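Local coordinates for protein ACDH-11, isoform b (Caenorhabditis elegans, PDB 4Y9J) that belongs to the acyl-CoA dehydrogenase family, binds flavin-adenine dinucleotide and forms a four-chain assembly, at residues R36-R40 with D542-D546; L41-E46 with F122-I126; N267-R273 with E287-A293. All blocks are in the same frame, centred on the assembly; numbering follows the deposited sequence.

Contact 1 of 3, residues R36-R40 with D542-D546; sequences RTLRR and DHASD
Take residues 36-40 as a short run of regular alpha helix and set the last turn of helix 524-545 beside it, so that Thr-37 and His-543 have the nearest CA atoms, 7.8 Å apart. Asp-542 comes first: its side chain, with chi1 t, sends OD2 to Arg-40 NH2 at 3.3 Å, a salt bridge. His-543 is next, also t, its ring lying between the two backbones; CD2 sits 3.6 Å from Arg-40 CD, and NE2 is 4.3 Å from Arg-36 CB and 4.0 Å from Thr-37 OG1, whose hydroxyl hydrogen-bonds to Ile-33 O. This joins a helix of the AidB-like N-terminal region to the C-terminal helical region, with Leu-370 of helix 352-383 touching both Thr-37 and His-543. Asp-546 has left the helix (psi 90°) and points toward Arg-40, giving a second salt bridge from OD2 to Arg-40 NE at 3.1 Å, while OD1 hydrogen-bonds to Ser-548. Arg-40 reaches both carboxylates with chi1 to chi3 of m, t, p, one face of its guanidinium lying against His-543 CA and Asp-542 O.

Contact 2 of 3, residues L41-E46 with F122-I126; sequences LLPESE and FVRRI
This is the corner between two consecutive helices of the alpha-helical N-terminal part of the acyl-CoA dehydrogenase fold, pressed against the start of helix 121-135. Build residues 122-126 as regular helix. On the other side, Leu-41 ends helix 34-41, Leu-42 (-102/145) and Pro-43 (-58/149) are extended, and Pro-43 is the N-cap residue of helix 44-74. The nearest CA atoms are those of Leu-42 and Val-123, 6.6 Å apart.

The largest bump on the corner is Leu-42. With chi1 m and chi2 t, its CD2 drops onto the helix surface between Val-123 and Ile-126, 4.1 Å from Val-123 CA, 4.2 Å from Val-123 CG2 and 3.9 Å from Ile-126 CG2; Val-50 of helix 44-74 also touches it. Leu-41 lies beside it, CB 4.1 Å from Ile-126 CD1, and Phe-373 of helix 352-383 packs on both Leu-41 and Ile-126. Val-123 in turn is a bump that points toward the corner: its CG2, set by chi1 t, meets Pro-43 CD at 4.2 Å. Glu-46 CG lies 3.9 Å from Val-123 CG2; the carboxylate's OE2 forms a salt bridge with Arg-49.

Phe-122 has chi1 between wells at 130°, which lays its ring across the corner, edge first. Pro-43 CD comes 4.0 Å from CE1 of that ring, and Leu-41 O lies near the ring plane, just 2.9 Å from Phe-122 CZ.

Contact 3 of 3, residues N267-R273 with E287-A293; sequences NGIQMVR and ELLLDGA
Start with the backbone. Strand 269-273 runs antiparallel to strand 287-290, the short axes 4.6 Å apart at closest with 146° between their directions. Gln-270 and Leu-289 are a hydrogen-bonded pair, Gln-270 N to Leu-289 O at 3.0 Å and Leu-289 N to Gln-270 O at 2.9 Å; Ile-269 with Leu-290 and Met-271 with Leu-288 are non-hydrogen-bonded pairs, each with CA atoms 4.8 Å apart. Asp-291 N to Gly-268 O (2.9 Å), Val-272 N to Glu-287 O (2.8 Å) and Glu-287 N to Arg-273 O (3.0 Å) continue the bonding, although Val-272 takes helical angles (-71/-48) that interrupt the pleat.

Both glycines are steric necessities. A CB on Gly-268 would clash with Ala-293 N, and one on Gly-292 (86/22), which opens a G1 beta bulge where it and Ala-293 face Leu-217, would jam against the preceding carbonyl O.

These strands form a beta hairpin in the middle domain, the beta-sheet domain of the acyl-CoA dehydrogenase fold. Apolar contacts fill the face bearing Ile-269, Met-271, Leu-288 and Leu-290: Ile-269 CG2 and Met-271 CG lie 3.9 and 3.8 Å from Leu-288 CD2, and Ile-269 CG1 is 3.9 Å from Leu-290 CD1. The side chain of Leu-288 is about 8 Å from bound FAD.

One salt bridge spans the strands: Arg-273 NH1 to Glu-287 OE2 at 2.8 Å. Arg-273 NH2 makes another with Asp-429 of the second subunit, while Glu-287 OE1 hydrogen-bonds to Tyr-220 OH and OE2 makes a salt bridge with Lys-275. Asp-291 OD2 and Leu-289 O hydrogen-bond to His-11 of the third subunit.

Overall arrangement
Follow the chain from the N terminus and helix 34-41 is the first helix: residues 36-40 open contact 1, and the corner just after them, 41-46, opens contact 2. Contact 2 closes early, when helix 121-135 returns to that corner within the N-terminal helical region. The chain then enters the middle-domain sheet, where contact 3 is the local closure of a hairpin. Contact 1 closes only at 542-546, tying the N-terminal helical region to the C-terminal helices, so its long loop encloses both others, which follow in series. Contacts 1 and 2 touch, Leu-38 CD2 lying 3.5 Å from Ile-126 CG2. Contact 3 sits across the chain's centre, its own centre about 50 Å from that of contact 1.

Contact 1 of 3, residues R36-R40 with D542-D546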
loop_
_atom_site.group_PDB
_atom_site.type_symbol
_atom_site.label_atom_id
_atom_site.label_comp_id
_atom_site.label_asym_id
_atom_site.label_seq_id
_atom_site.Cartn_x
_atom_site.Cartn_y
_atom_site.Cartn_z
ATOM N N ARG B 36 -19.046 41.549 6.207
ATOM C CA ARG B 36 -19.614 42.787 5.628
ATOM C C ARG B 36 -20.865 42.489 4.804
ATOM O O ARG B 36 -21.819 43.226 4.881
ATOM C CB ARG B 36 -18.588 43.584 4.809
ATOM C CG ARG B 36 -17.528 44.287 5.647
ATOM C CD ARG B 36 -16.865 45.463 4.955
ATOM N NE ARG B 36 -16.187 45.200 3.670
ATOM C CZ ARG B 36 -15.031 44.549 3.519
ATOM N NH1 ARG B 36 -14.380 44.044 4.564
ATOM N NH2 ARG B 36 -14.512 44.391 2.299
ATOM N N THR B 37 -20.863 41.381 4.066
ATOM C CA THR B 37 -21.953 40.978 3.188
ATOM C C THR B 37 -23.165 40.545 3.979
ATOM O O THR B 37 -24.292 40.939 3.643
ATOM C CB THR B 37 -21.511 39.819 2.298
ATOM O OG1 THR B 37 -20.367 40.229 1.565
ATOM C CG2 THR B 37 -22.625 39.380 1.350
ATOM N N LEU B 38 -22.950 39.778 5.056
ATOM C CA LEU B 38 -24.050 39.384 5.944
ATOM C C LEU B 38 -24.703 40.582 6.662
ATOM O O LEU B 38 -25.933 40.656 6.843
ATOM C CB LEU B 38 -23.591 38.346 7.005
ATOM C CG LEU B 38 -23.024 37.035 6.455
ATOM C CD1 LEU B 38 -22.639 36.096 7.611
ATOM C CD2 LEU B 38 -23.979 36.424 5.435
ATOM N N ARG B 39 -23.874 41.505 7.116
ATOM C CA ARG B 39 -24.388 42.769 7.659
ATOM C C ARG B 39 -25.365 43.492 6.722
ATOM O O ARG B 39 -26.296 44.085 7.183
ATOM C CB ARG B 39 -23.252 43.729 7.947
ATOM C CG ARG B 39 -22.480 43.478 9.210
ATOM C CD ARG B 39 -21.346 44.481 9.336
ATOM N NE ARG B 39 -20.603 44.172 10.542
ATOM C CZ ARG B 39 -20.994 44.524 11.765
ATOM N NH1 ARG B 39 -22.106 45.239 11.951
ATOM N NH2 ARG B 39 -20.260 44.174 12.814
ATOM N N ARG B 40 -25.120 43.469 5.417
ATOM C CA ARG B 40 -25.979 44.142 4.448
ATOM C C ARG B 40 -27.233 43.392 4.162
ATOM O O ARG B 40 -28.255 43.983 3.954
ATOM C CB ARG B 40 -25.273 44.265 3.110
ATOM C CG ARG B 40 -24.072 45.147 3.185
ATOM C CD ARG B 40 -23.486 45.369 1.794
ATOM N NE ARG B 40 -24.444 46.162 1.019
ATOM C CZ ARG B 40 -25.076 45.758 -0.080
ATOM N NH1 ARG B 40 -24.832 44.535 -0.625
ATOM N NH2 ARG B 40 -25.940 46.617 -0.642
ATOM N N ASP B 542 -23.093 47.716 -6.027
ATOM C CA ASP B 542 -24.108 47.902 -5.015
ATOM C C ASP B 542 -23.474 47.723 -3.639
ATOM O O ASP B 542 -23.653 48.536 -2.739
ATOM C CB ASP B 542 -25.213 46.893 -5.249
ATOM C CG ASP B 542 -26.461 47.161 -4.417
ATOM O OD1 ASP B 542 -27.008 48.272 -4.442
ATOM O OD2 ASP B 542 -26.882 46.211 -3.746
ATOM N N HIS B 543 -22.663 46.705 -3.495
ATOM C CA HIS B 543 -21.914 46.504 -2.269
ATOM C C HIS B 543 -20.981 47.652 -1.889
ATOM O O HIS B 543 -20.989 48.088 -0.733
ATOM C CB HIS B 543 -21.120 45.233 -2.404
ATOM C CG HIS B 543 -20.360 44.847 -1.178
ATOM N ND1 HIS B 543 -19.022 45.134 -1.005
ATOM C CD2 HIS B 543 -20.730 44.120 -0.103
ATOM C CE1 HIS B 543 -18.609 44.616 0.138
ATOM N NE2 HIS B 543 -19.636 44.021 0.713
ATOM N N ALA B 544 -20.201 48.156 -2.849
ATOM C CA ALA B 544 -19.241 49.244 -2.582
ATOM C C ALA B 544 -19.935 50.582 -2.332
ATOM O O ALA B 544 -19.340 51.502 -1.698
ATOM C CB ALA B 544 -18.274 49.399 -3.752
ATOM N N SER B 545 -21.143 50.710 -2.893
ATOM C CA SER B 545 -21.920 51.955 -2.796
ATOM C C SER B 545 -22.531 52.118 -1.399
ATOM O O SER B 545 -22.914 53.224 -1.015
ATOM C CB SER B 545 -23.030 52.011 -3.866
ATOM O OG SER B 545 -22.509 52.120 -5.192
ATOM N N ASP B 546 -22.654 51.032 -0.653
ATOM C CA ASP B 546 -23.263 51.055 0.665
ATOM C C ASP B 546 -22.299 51.593 1.707
ATOM O O ASP B 546 -21.578 50.834 2.355
ATOM C CB ASP B 546 -23.775 49.679 1.054
ATOM C CG ASP B 546 -24.431 49.649 2.442
ATOM O OD1 ASP B 546 -24.306 50.630 3.223
ATOM O OD2 ASP B 546 -25.080 48.636 2.731
#

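Contact 2 of 3, residues L41-E46 with F122-I126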
loop_
_atom_site.group_PDB
_atom_site.type_symbol
_atom_site.label_atom_id
_atom_site.label_comp_id
_atom_site.label_asym_id
_atom_site.label_seq_id
_atom_site.Cartn_x
_atom_site.Cartn_y
_atom_site.Cartn_z
ATOM N N LEU B 41 -27.124 42.080 4.063
ATOM C CA LEU B 41 -28.249 41.244 3.598
ATOM C C LEU B 41 -29.239 40.872 4.670
ATOM O O LEU B 41 -30.389 40.669 4.374
ATOM C CB LEU B 41 -27.723 39.963 2.938
ATOM C CG LEU B 41 -26.880 40.171 1.695
ATOM C CD1 LEU B 41 -26.292 38.869 1.160
ATOM C CD2 LEU B 41 -27.699 40.849 0.619
ATOM N N LEU B 42 -28.789 40.770 5.912
ATOM C CA LEU B 42 -29.618 40.319 7.001
ATOM C C LEU B 42 -30.100 41.471 7.876
ATOM O O LEU B 42 -29.363 42.417 8.131
ATOM C CB LEU B 42 -28.858 39.389 7.909
ATOM C CG LEU B 42 -28.315 38.103 7.276
ATOM C CD1 LEU B 42 -27.431 37.391 8.298
ATOM C CD2 LEU B 42 -29.430 37.163 6.825
ATOM N N PRO B 43 -31.317 41.354 8.384
ATOM C CA PRO B 43 -31.851 42.266 9.403
ATOM C C PRO B 43 -30.945 42.253 10.637
ATOM O O PRO B 43 -30.398 41.184 10.944
ATOM C CB PRO B 43 -33.204 41.664 9.757
ATOM C CG PRO B 43 -33.495 40.605 8.773
ATOM C CD PRO B 43 -32.235 40.249 8.053
ATOM N N GLU B 44 -30.854 43.376 11.377
ATOM C CA GLU B 44 -29.727 43.639 12.355
ATOM C C GLU B 44 -29.707 42.622 13.457
ATOM O O GLU B 44 -28.621 42.212 13.922
ATOM C CB GLU B 44 -29.800 45.043 13.048
ATOM C CG GLU B 44 -28.793 45.252 14.214
ATOM C CD GLU B 44 -28.999 46.531 15.020
ATOM O OE1 GLU B 44 -30.033 46.677 15.705
ATOM O OE2 GLU B 44 -28.091 47.394 14.978
ATOM N N SER B 45 -30.920 42.237 13.814
ATOM C CA SER B 45 -31.221 41.247 14.786
ATOM C C SER B 45 -30.702 39.863 14.378
ATOM O O SER B 45 -30.043 39.140 15.177
ATOM C CB SER B 45 -32.761 41.228 14.936
ATOM O OG SER B 45 -33.371 41.090 13.648
ATOM N N GLU B 46 -31.008 39.473 13.140
ATOM C CA GLU B 46 -30.676 38.134 12.697
ATOM C C GLU B 46 -29.198 38.121 12.498
ATOM O O GLU B 46 -28.560 37.120 12.716
ATOM C CB GLU B 46 -31.353 37.788 11.401
ATOM C CG GLU B 46 -32.849 37.779 11.436
ATOM C CD GLU B 46 -33.468 36.609 12.179
ATOM O OE1 GLU B 46 -34.704 36.420 11.983
ATOM O OE2 GLU B 46 -32.796 35.932 12.993
ATOM N N PHE B 122 -35.512 33.415 3.908
ATOM C CA PHE B 122 -34.446 34.195 3.248
ATOM C C PHE B 122 -33.225 34.234 4.180
ATOM O O PHE B 122 -32.095 34.140 3.734
ATOM C CB PHE B 122 -35.000 35.579 2.782
ATOM C CG PHE B 122 -34.182 36.766 3.189
ATOM C CD1 PHE B 122 -34.325 37.304 4.444
ATOM C CD2 PHE B 122 -33.349 37.368 2.313
ATOM C CE1 PHE B 122 -33.604 38.415 4.828
ATOM C CE2 PHE B 122 -32.630 38.480 2.678
ATOM C CZ PHE B 122 -32.722 38.970 3.946
ATOM N N VAL B 123 -33.481 34.329 5.489
ATOM C CA VAL B 123 -32.406 34.402 6.464
ATOM C C VAL B 123 -31.676 33.067 6.507
ATOM O O VAL B 123 -30.472 32.995 6.515
ATOM C CB VAL B 123 -32.958 34.760 7.866
ATOM C CG1 VAL B 123 -31.974 34.434 8.991
ATOM C CG2 VAL B 123 -33.360 36.236 7.892
ATOM N N ARG B 124 -32.441 32.010 6.634
ATOM C CA ARG B 124 -31.832 30.763 6.898
ATOM C C ARG B 124 -31.018 30.231 5.731
ATOM O O ARG B 124 -30.042 29.548 5.967
ATOM C CB ARG B 124 -32.862 29.820 7.445
ATOM C CG ARG B 124 -33.773 29.200 6.440
ATOM C CD ARG B 124 -35.012 28.676 7.172
ATOM N NE ARG B 124 -35.770 27.943 6.171
ATOM C CZ ARG B 124 -37.083 27.790 6.145
ATOM N NH1 ARG B 124 -37.831 28.289 7.101
ATOM N NH2 ARG B 124 -37.639 27.169 5.123
ATOM N N ARG B 125 -31.319 30.604 4.483
ATOM C CA ARG B 125 -30.511 30.126 3.392
ATOM C C ARG B 125 -29.211 30.912 3.353
ATOM O O ARG B 125 -28.170 30.360 3.026
ATOM C CB ARG B 125 -31.238 30.161 2.034
ATOM C CG ARG B 125 -32.309 29.086 1.841
ATOM C CD ARG B 125 -31.720 27.666 1.830
ATOM N NE ARG B 125 -32.623 26.685 1.253
ATOM C CZ ARG B 125 -32.379 25.386 1.130
ATOM N NH1 ARG B 125 -31.252 24.839 1.617
ATOM N NH2 ARG B 125 -33.290 24.629 0.540
ATOM N N ILE B 126 -29.281 32.174 3.754
ATOM C CA ILE B 126 -28.061 32.974 3.826
ATOM C C ILE B 126 -27.151 32.397 4.920
ATOM O O ILE B 126 -25.967 32.193 4.701
ATOM C CB ILE B 126 -28.371 34.495 4.010
ATOM C CG1 ILE B 126 -28.974 35.026 2.701
ATOM C CG2 ILE B 126 -27.098 35.258 4.315
ATOM C CD1 ILE B 126 -29.671 36.368 2.811
#

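Contact 3 of 3, residues N267-R273 with E287-A293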
loop_
_atom_site.group_PDB
_atom_site.type_symbol
_atom_site.label_atom_id
_atom_site.label_comp_id
_atom_site.label_asym_id
_atom_site.label_seq_id
_atom_site.Cartn_x
_atom_site.Cartn_y
_atom_site.Cartn_z
ATOM N N ASN B 267 -29.487 -3.335 -0.328
ATOM C CA ASN B 267 -30.794 -3.530 -0.911
ATOM C C ASN B 267 -30.710 -3.838 -2.435
ATOM O O ASN B 267 -30.866 -2.949 -3.220
ATOM C CB ASN B 267 -31.705 -2.273 -0.615
ATOM C CG ASN B 267 -33.008 -2.241 -1.392
ATOM O OD1 ASN B 267 -33.574 -3.241 -1.804
ATOM N ND2 ASN B 267 -33.491 -1.019 -1.612
ATOM N N GLY B 268 -30.536 -5.111 -2.814
ATOM C CA GLY B 268 -30.455 -5.542 -4.227
ATOM C C GLY B 268 -29.252 -4.896 -4.979
ATOM O O GLY B 268 -29.355 -4.627 -6.168
ATOM N N ILE B 269 -28.169 -4.533 -4.291
ATOM C CA ILE B 269 -27.117 -3.754 -4.850
ATOM C C ILE B 269 -25.799 -4.452 -4.570
ATOM O O ILE B 269 -25.631 -5.026 -3.513
ATOM C CB ILE B 269 -27.032 -2.359 -4.161
ATOM C CG1 ILE B 269 -28.255 -1.512 -4.518
ATOM C CG2 ILE B 269 -25.742 -1.610 -4.435
ATOM C CD1 ILE B 269 -28.519 -0.438 -3.456
ATOM N N GLN B 270 -24.899 -4.413 -5.540
ATOM C CA GLN B 270 -23.519 -4.855 -5.357
ATOM C C GLN B 270 -22.624 -3.734 -5.767
ATOM O O GLN B 270 -22.917 -2.997 -6.781
ATOM C CB GLN B 270 -23.191 -6.098 -6.216
ATOM C CG GLN B 270 -23.631 -7.394 -5.568
ATOM C CD GLN B 270 -23.169 -8.598 -6.381
ATOM O OE1 GLN B 270 -22.519 -8.441 -7.374
ATOM N NE2 GLN B 270 -23.564 -9.735 -5.993
ATOM N N MET B 271 -21.573 -3.508 -5.008
ATOM C CA MET B 271 -20.653 -2.483 -5.367
ATOM C C MET B 271 -19.550 -3.130 -6.207
ATOM O O MET B 271 -18.737 -3.961 -5.727
ATOM C CB MET B 271 -20.065 -1.836 -4.139
ATOM C CG MET B 271 -21.050 -1.222 -3.130
ATOM S SD MET B 271 -20.173 -0.191 -1.909
ATOM C CE MET B 271 -21.537 0.012 -0.783
ATOM N N VAL B 272 -19.478 -2.755 -7.451
ATOM C CA VAL B 272 -18.537 -3.384 -8.363
ATOM C C VAL B 272 -17.116 -2.989 -8.032
ATOM O O VAL B 272 -16.247 -3.864 -8.042
ATOM C CB VAL B 272 -18.896 -3.069 -9.847
ATOM C CG1 VAL B 272 -17.885 -3.709 -10.800
ATOM C CG2 VAL B 272 -20.283 -3.579 -10.169
ATOM N N ARG B 273 -16.851 -1.702 -7.830
ATOM C CA ARG B 273 -15.574 -1.156 -7.431
ATOM C C ARG B 273 -15.708 0.246 -6.908
ATOM O O ARG B 273 -16.740 0.875 -7.120
ATOM C CB ARG B 273 -14.567 -1.164 -8.629
ATOM C CG ARG B 273 -15.061 -0.229 -9.700
ATOM C CD ARG B 273 -14.418 -0.455 -11.047
ATOM N NE ARG B 273 -13.128 0.051 -11.013
ATOM C CZ ARG B 273 -12.728 1.182 -11.596
ATOM N NH1 ARG B 273 -13.530 1.910 -12.280
ATOM N NH2 ARG B 273 -11.455 1.527 -11.509
ATOM N N GLU B 287 -19.157 2.153 -8.394
ATOM C CA GLU B 287 -20.057 1.679 -9.425
ATOM C C GLU B 287 -20.995 0.656 -8.782
ATOM O O GLU B 287 -20.533 -0.254 -8.072
ATOM C CB GLU B 287 -19.307 0.998 -10.559
ATOM C CG GLU B 287 -18.269 1.916 -11.203
ATOM C CD GLU B 287 -17.330 1.247 -12.188
ATOM O OE1 GLU B 287 -17.628 0.110 -12.676
ATOM O OE2 GLU B 287 -16.288 1.924 -12.454
ATOM N N LEU B 288 -22.260 0.773 -9.081
ATOM C CA LEU B 288 -23.321 -0.078 -8.499
ATOM C C LEU B 288 -24.009 -0.900 -9.524
ATOM O O LEU B 288 -24.548 -0.371 -10.523
ATOM C CB LEU B 288 -24.359 0.750 -7.705
ATOM C CG LEU B 288 -23.806 1.668 -6.612
ATOM C CD1 LEU B 288 -25.011 2.411 -6.033
ATOM C CD2 LEU B 288 -22.999 0.966 -5.592
ATOM N N LEU B 289 -24.134 -2.186 -9.241
ATOM C CA LEU B 289 -24.944 -3.054 -10.026
ATOM C C LEU B 289 -26.208 -3.323 -9.251
ATOM O O LEU B 289 -26.177 -3.979 -8.178
ATOM C CB LEU B 289 -24.183 -4.319 -10.432
ATOM C CG LEU B 289 -24.948 -5.426 -11.144
ATOM C CD1 LEU B 289 -25.583 -4.967 -12.444
ATOM C CD2 LEU B 289 -24.123 -6.673 -11.501
ATOM N N LEU B 290 -27.312 -2.859 -9.815
ATOM C CA LEU B 290 -28.682 -2.996 -9.271
ATOM C C LEU B 290 -29.352 -4.194 -9.872
ATOM O O LEU B 290 -29.555 -4.298 -11.105
ATOM C CB LEU B 290 -29.529 -1.765 -9.538
ATOM C CG LEU B 290 -29.405 -0.530 -8.622
ATOM C CD1 LEU B 290 -28.050 -0.164 -8.159
ATOM C CD2 LEU B 290 -30.041 0.693 -9.219
ATOM N N ASP B 291 -29.697 -5.140 -9.015
ATOM C CA ASP B 291 -30.411 -6.302 -9.434
ATOM C C ASP B 291 -31.499 -6.606 -8.439
ATOM O O ASP B 291 -31.299 -7.397 -7.503
ATOM C CB ASP B 291 -29.453 -7.483 -9.552
ATOM C CG ASP B 291 -30.140 -8.752 -9.991
ATOM O OD1 ASP B 291 -31.336 -8.748 -10.379
ATOM O OD2 ASP B 291 -29.467 -9.791 -9.918
ATOM N N GLY B 292 -32.667 -6.015 -8.652
ATOM C CA GLY B 292 -33.808 -6.231 -7.747
ATOM C C GLY B 292 -33.813 -5.285 -6.523
ATOM O O GLY B 292 -34.487 -5.576 -5.498
ATOM N N ALA B 293 -33.127 -4.150 -6.614
ATOM C CA ALA B 293 -33.184 -3.104 -5.566
ATOM C C ALA B 293 -34.596 -2.570 -5.419
ATOM O O ALA B 293 -35.191 -2.119 -6.364
ATOM C CB ALA B 293 -32.249 -1.972 -5.906
#